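Local coordinates for protein aminotransferase AspB (Helicobacter pylori 26695, PDB 3EZS) that probably acts as a pyridoxal 5'-phosphate-dependent aminotransferase of class I and II, moving amino groups between amino acids and keto acids, at residues T170-L184 with P205-N217. Residues are numbered along the deposited sequence; the frame is centred on the assembly and turned at random.
Sequences TLSLEELISWVKLAL and PPSLLEACMLAGN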
# COMPACT_ATOMS: atom_id res chain seq x y z
N THR A 170 -22.44 12.10 15.30
CA THR A 170 -21.94 13.05 14.32
C THR A 170 -21.80 14.43 14.98
O THR A 170 -22.74 14.95 15.56
CB THR A 170 -22.86 13.09 13.06
OG1 THR A 170 -22.77 11.82 12.41
CG2 THR A 170 -22.45 14.16 12.05
N LEU A 171 -20.62 15.01 14.88
CA LEU A 171 -20.34 16.31 15.46
C LEU A 171 -20.90 17.42 14.58
O LEU A 171 -20.79 17.37 13.35
CB LEU A 171 -18.84 16.49 15.61
CG LEU A 171 -18.09 15.51 16.54
CD1 LEU A 171 -16.61 15.81 16.51
CD2 LEU A 171 -18.61 15.55 17.97
N SER A 172 -21.51 18.41 15.21
CA SER A 172 -22.09 19.54 14.52
C SER A 172 -20.99 20.48 14.04
O SER A 172 -19.83 20.36 14.43
CB SER A 172 -23.01 20.30 15.47
OG SER A 172 -22.25 20.97 16.47
N LEU A 173 -21.37 21.44 13.21
CA LEU A 173 -20.44 22.44 12.71
C LEU A 173 -19.82 23.16 13.90
O LEU A 173 -18.60 23.36 13.95
CB LEU A 173 -21.19 23.43 11.80
CG LEU A 173 -20.43 24.26 10.78
CD1 LEU A 173 -19.55 23.39 9.88
CD2 LEU A 173 -21.41 25.06 9.94
N GLU A 174 -20.64 23.50 14.88
CA GLU A 174 -20.19 24.23 16.06
C GLU A 174 -19.21 23.42 16.91
O GLU A 174 -18.25 23.96 17.44
CB GLU A 174 -21.38 24.68 16.93
CG GLU A 174 -22.31 25.74 16.29
CD GLU A 174 -23.28 25.21 15.20
OE1 GLU A 174 -23.42 23.97 15.00
OE2 GLU A 174 -23.91 26.07 14.54
N GLU A 175 -19.47 22.12 17.03
CA GLU A 175 -18.59 21.22 17.76
C GLU A 175 -17.25 21.12 17.07
O GLU A 175 -16.21 21.17 17.72
CB GLU A 175 -19.23 19.82 17.92
CG GLU A 175 -20.39 19.86 18.87
CD GLU A 175 -21.11 18.54 19.07
OE1 GLU A 175 -21.62 17.94 18.10
OE2 GLU A 175 -21.25 18.16 20.23
N LEU A 176 -17.27 20.98 15.74
CA LEU A 176 -16.04 20.89 14.94
C LEU A 176 -15.23 22.18 15.04
O LEU A 176 -14.01 22.14 15.07
CB LEU A 176 -16.34 20.53 13.47
CG LEU A 176 -16.97 19.14 13.16
CD1 LEU A 176 -17.47 19.06 11.73
CD2 LEU A 176 -16.01 18.00 13.43
N ILE A 177 -15.92 23.31 15.09
CA ILE A 177 -15.27 24.63 15.21
C ILE A 177 -14.47 24.72 16.50
O ILE A 177 -13.32 25.19 16.49
CB ILE A 177 -16.30 25.79 15.10
CG1 ILE A 177 -16.76 25.93 13.64
CG2 ILE A 177 -15.68 27.12 15.56
CD1 ILE A 177 -18.04 26.85 13.45
N SER A 178 -15.06 24.24 17.60
CA SER A 178 -14.37 24.21 18.90
C SER A 178 -13.08 23.40 18.83
O SER A 178 -12.06 23.83 19.36
CB SER A 178 -15.26 23.62 20.00
OG SER A 178 -16.39 24.44 20.22
N TRP A 179 -13.14 22.25 18.18
CA TRP A 179 -11.96 21.40 18.02
C TRP A 179 -10.89 22.09 17.19
O TRP A 179 -9.72 22.02 17.54
CB TRP A 179 -12.30 20.06 17.39
CG TRP A 179 -12.80 19.03 18.35
CD1 TRP A 179 -14.08 18.58 18.48
CD2 TRP A 179 -12.02 18.32 19.33
NE1 TRP A 179 -14.15 17.64 19.46
CE2 TRP A 179 -12.90 17.45 20.00
CE3 TRP A 179 -10.67 18.32 19.69
CZ2 TRP A 179 -12.47 16.59 21.02
CZ3 TRP A 179 -10.25 17.46 20.71
CH2 TRP A 179 -11.15 16.61 21.36
N VAL A 180 -11.28 22.77 16.12
CA VAL A 180 -10.30 23.48 15.29
C VAL A 180 -9.58 24.53 16.14
O VAL A 180 -8.35 24.62 16.12
CB VAL A 180 -10.96 24.11 14.03
CG1 VAL A 180 -10.02 25.12 13.37
CG2 VAL A 180 -11.39 23.03 13.05
N LYS A 181 -10.35 25.30 16.91
CA LYS A 181 -9.77 26.32 17.78
C LYS A 181 -8.82 25.74 18.84
O LYS A 181 -7.79 26.33 19.15
CB LYS A 181 -10.87 27.16 18.42
CG LYS A 181 -11.63 28.04 17.42
CD LYS A 181 -12.73 28.86 18.08
CE LYS A 181 -13.49 29.74 17.08
NZ LYS A 181 -12.62 30.80 16.48
N LEU A 182 -9.18 24.59 19.41
CA LEU A 182 -8.29 23.92 20.36
C LEU A 182 -6.99 23.46 19.67
O LEU A 182 -5.90 23.66 20.21
CB LEU A 182 -8.99 22.75 21.03
CG LEU A 182 -10.11 23.18 21.99
CD1 LEU A 182 -10.94 21.97 22.42
CD2 LEU A 182 -9.56 23.96 23.20
N ALA A 183 -7.11 22.89 18.48
CA ALA A 183 -5.95 22.45 17.70
C ALA A 183 -4.99 23.62 17.44
O ALA A 183 -3.77 23.47 17.53
CB ALA A 183 -6.40 21.85 16.38
N LEU A 184 -5.54 24.78 17.10
CA LEU A 184 -4.71 25.96 16.83
C LEU A 184 -4.16 26.56 18.12
O LEU A 184 -3.03 27.01 18.14
CB LEU A 184 -5.48 27.01 16.03
CG LEU A 184 -5.92 26.58 14.63
CD1 LEU A 184 -6.73 27.71 13.95
CD2 LEU A 184 -4.70 26.16 13.78
N PRO A 205 -23.93 15.41 6.86
CA PRO A 205 -23.05 15.84 7.95
C PRO A 205 -21.96 16.83 7.48
O PRO A 205 -21.53 16.79 6.33
CB PRO A 205 -22.40 14.54 8.40
CG PRO A 205 -22.37 13.71 7.15
CD PRO A 205 -23.69 14.00 6.49
N PRO A 206 -21.51 17.71 8.37
CA PRO A 206 -20.50 18.65 7.93
C PRO A 206 -19.07 18.09 7.96
O PRO A 206 -18.75 17.21 8.78
CB PRO A 206 -20.62 19.78 8.94
CG PRO A 206 -21.14 19.13 10.19
CD PRO A 206 -21.91 17.92 9.78
N SER A 207 -18.24 18.56 7.03
CA SER A 207 -16.81 18.21 7.06
C SER A 207 -16.11 19.13 8.05
O SER A 207 -16.51 20.26 8.26
CB SER A 207 -16.16 18.40 5.71
OG SER A 207 -14.76 18.20 5.78
N LEU A 208 -15.04 18.62 8.65
CA LEU A 208 -14.20 19.40 9.55
C LEU A 208 -13.54 20.59 8.81
O LEU A 208 -13.17 21.60 9.43
CB LEU A 208 -13.13 18.47 10.19
CG LEU A 208 -12.06 19.02 11.13
CD1 LEU A 208 -12.66 19.77 12.35
CD2 LEU A 208 -11.11 17.89 11.60
N LEU A 209 -13.36 20.48 7.49
CA LEU A 209 -12.79 21.61 6.71
C LEU A 209 -13.79 22.77 6.58
O LEU A 209 -13.39 23.94 6.39
CB LEU A 209 -12.24 21.18 5.34
CG LEU A 209 -11.12 20.12 5.30
CD1 LEU A 209 -10.44 20.10 3.92
CD2 LEU A 209 -10.07 20.36 6.38
N GLU A 210 -15.08 22.47 6.70
CA GLU A 210 -16.10 23.54 6.72
C GLU A 210 -15.97 24.36 8.02
O GLU A 210 -16.17 25.57 8.03
CB GLU A 210 -17.51 22.98 6.65
CG GLU A 210 -17.84 22.20 5.39
CD GLU A 210 -19.30 21.73 5.39
OE1 GLU A 210 -20.18 22.58 5.46
OE2 GLU A 210 -19.57 20.50 5.31
N ALA A 211 -15.65 23.68 9.11
CA ALA A 211 -15.44 24.33 10.40
C ALA A 211 -14.24 25.27 10.30
O ALA A 211 -14.22 26.36 10.87
CB ALA A 211 -15.23 23.27 11.51
N CYS A 212 -13.23 24.82 9.57
CA CYS A 212 -12.03 25.59 9.34
C CYS A 212 -12.33 26.92 8.67
O CYS A 212 -11.79 27.94 9.07
CB CYS A 212 -11.03 24.78 8.50
SG CYS A 212 -10.10 23.54 9.43
N MSE A 213 -13.18 26.88 7.64
CA MSE A 213 -13.56 28.08 6.91
C MSE A 213 -14.25 29.08 7.85
O MSE A 213 -14.01 30.28 7.75
CB MSE A 213 -14.53 27.74 5.77
CG MSE A 213 -14.02 26.78 4.73
SE MSE A 213 -12.41 27.31 3.83
CE MSE A 213 -13.07 28.93 2.96
N LEU A 214 -15.09 28.57 8.75
CA LEU A 214 -15.84 29.41 9.69
C LEU A 214 -15.09 29.78 10.97
O LEU A 214 -15.58 30.60 11.74
CB LEU A 214 -17.16 28.73 10.09
CG LEU A 214 -18.20 28.58 8.97
CD1 LEU A 214 -19.27 27.61 9.40
CD2 LEU A 214 -18.79 29.94 8.58
N ALA A 215 -13.92 29.19 11.20
CA ALA A 215 -13.11 29.47 12.39
C ALA A 215 -11.89 30.31 12.05
O ALA A 215 -10.96 30.37 12.86
CB ALA A 215 -12.65 28.16 13.04
N GLY A 216 -11.88 30.95 10.88
CA GLY A 216 -10.73 31.75 10.44
C GLY A 216 -9.48 30.95 10.09
O GLY A 216 -8.36 31.46 10.20
N ASN A 217 -9.65 29.71 9.65
CA ASN A 217 -8.54 28.81 9.33
C ASN A 217 -8.70 28.22 7.93
O ASN A 217 -8.66 27.01 7.71
CB ASN A 217 -8.45 27.70 10.40
CG ASN A 217 -7.25 26.82 10.21
OD1 ASN A 217 -6.18 27.28 9.79
ND2 ASN A 217 -7.40 25.54 10.52
O HOH W 1 -19.47 16.00 11.27
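The methyl group of A211 fits as a knob into the hole formed by L173, L176, I177 and V180, its CB lying 3.5 Å from L176 CB. With so small a knob, the axes of 173-184 and 208-214 come within 8.4 Å and cross at -71°. On one flank L208 extends with CG anti to its backbone N (chi1 177°), which carries CD1 to 3.6 Å from V180 CG2 and also against L176 CB. On the other, I177 CD1 touches L214 CB at 3.9 Å, while L173 runs at about a right angle to L214, the two meeting methyl to methyl in a tight contact. Both helices cover the mixed sheet of the aminotransferase fold: W179 and A183 pack on strand 189-193, and L208 on that strand and its parallel neighbour 223-228. Each helix begins with a capping box, S172 with E175 and S207 with E210; S207 OG also bonds E194. The P206 ring packs against the start of helix 173-184, CG 3.6 Å from L171 O, and a water donates to both L171 O and P206 O. The two methyls of V180 diverge, CG2 against C212 SG at 3.9 Å and CG1 near A215 CB.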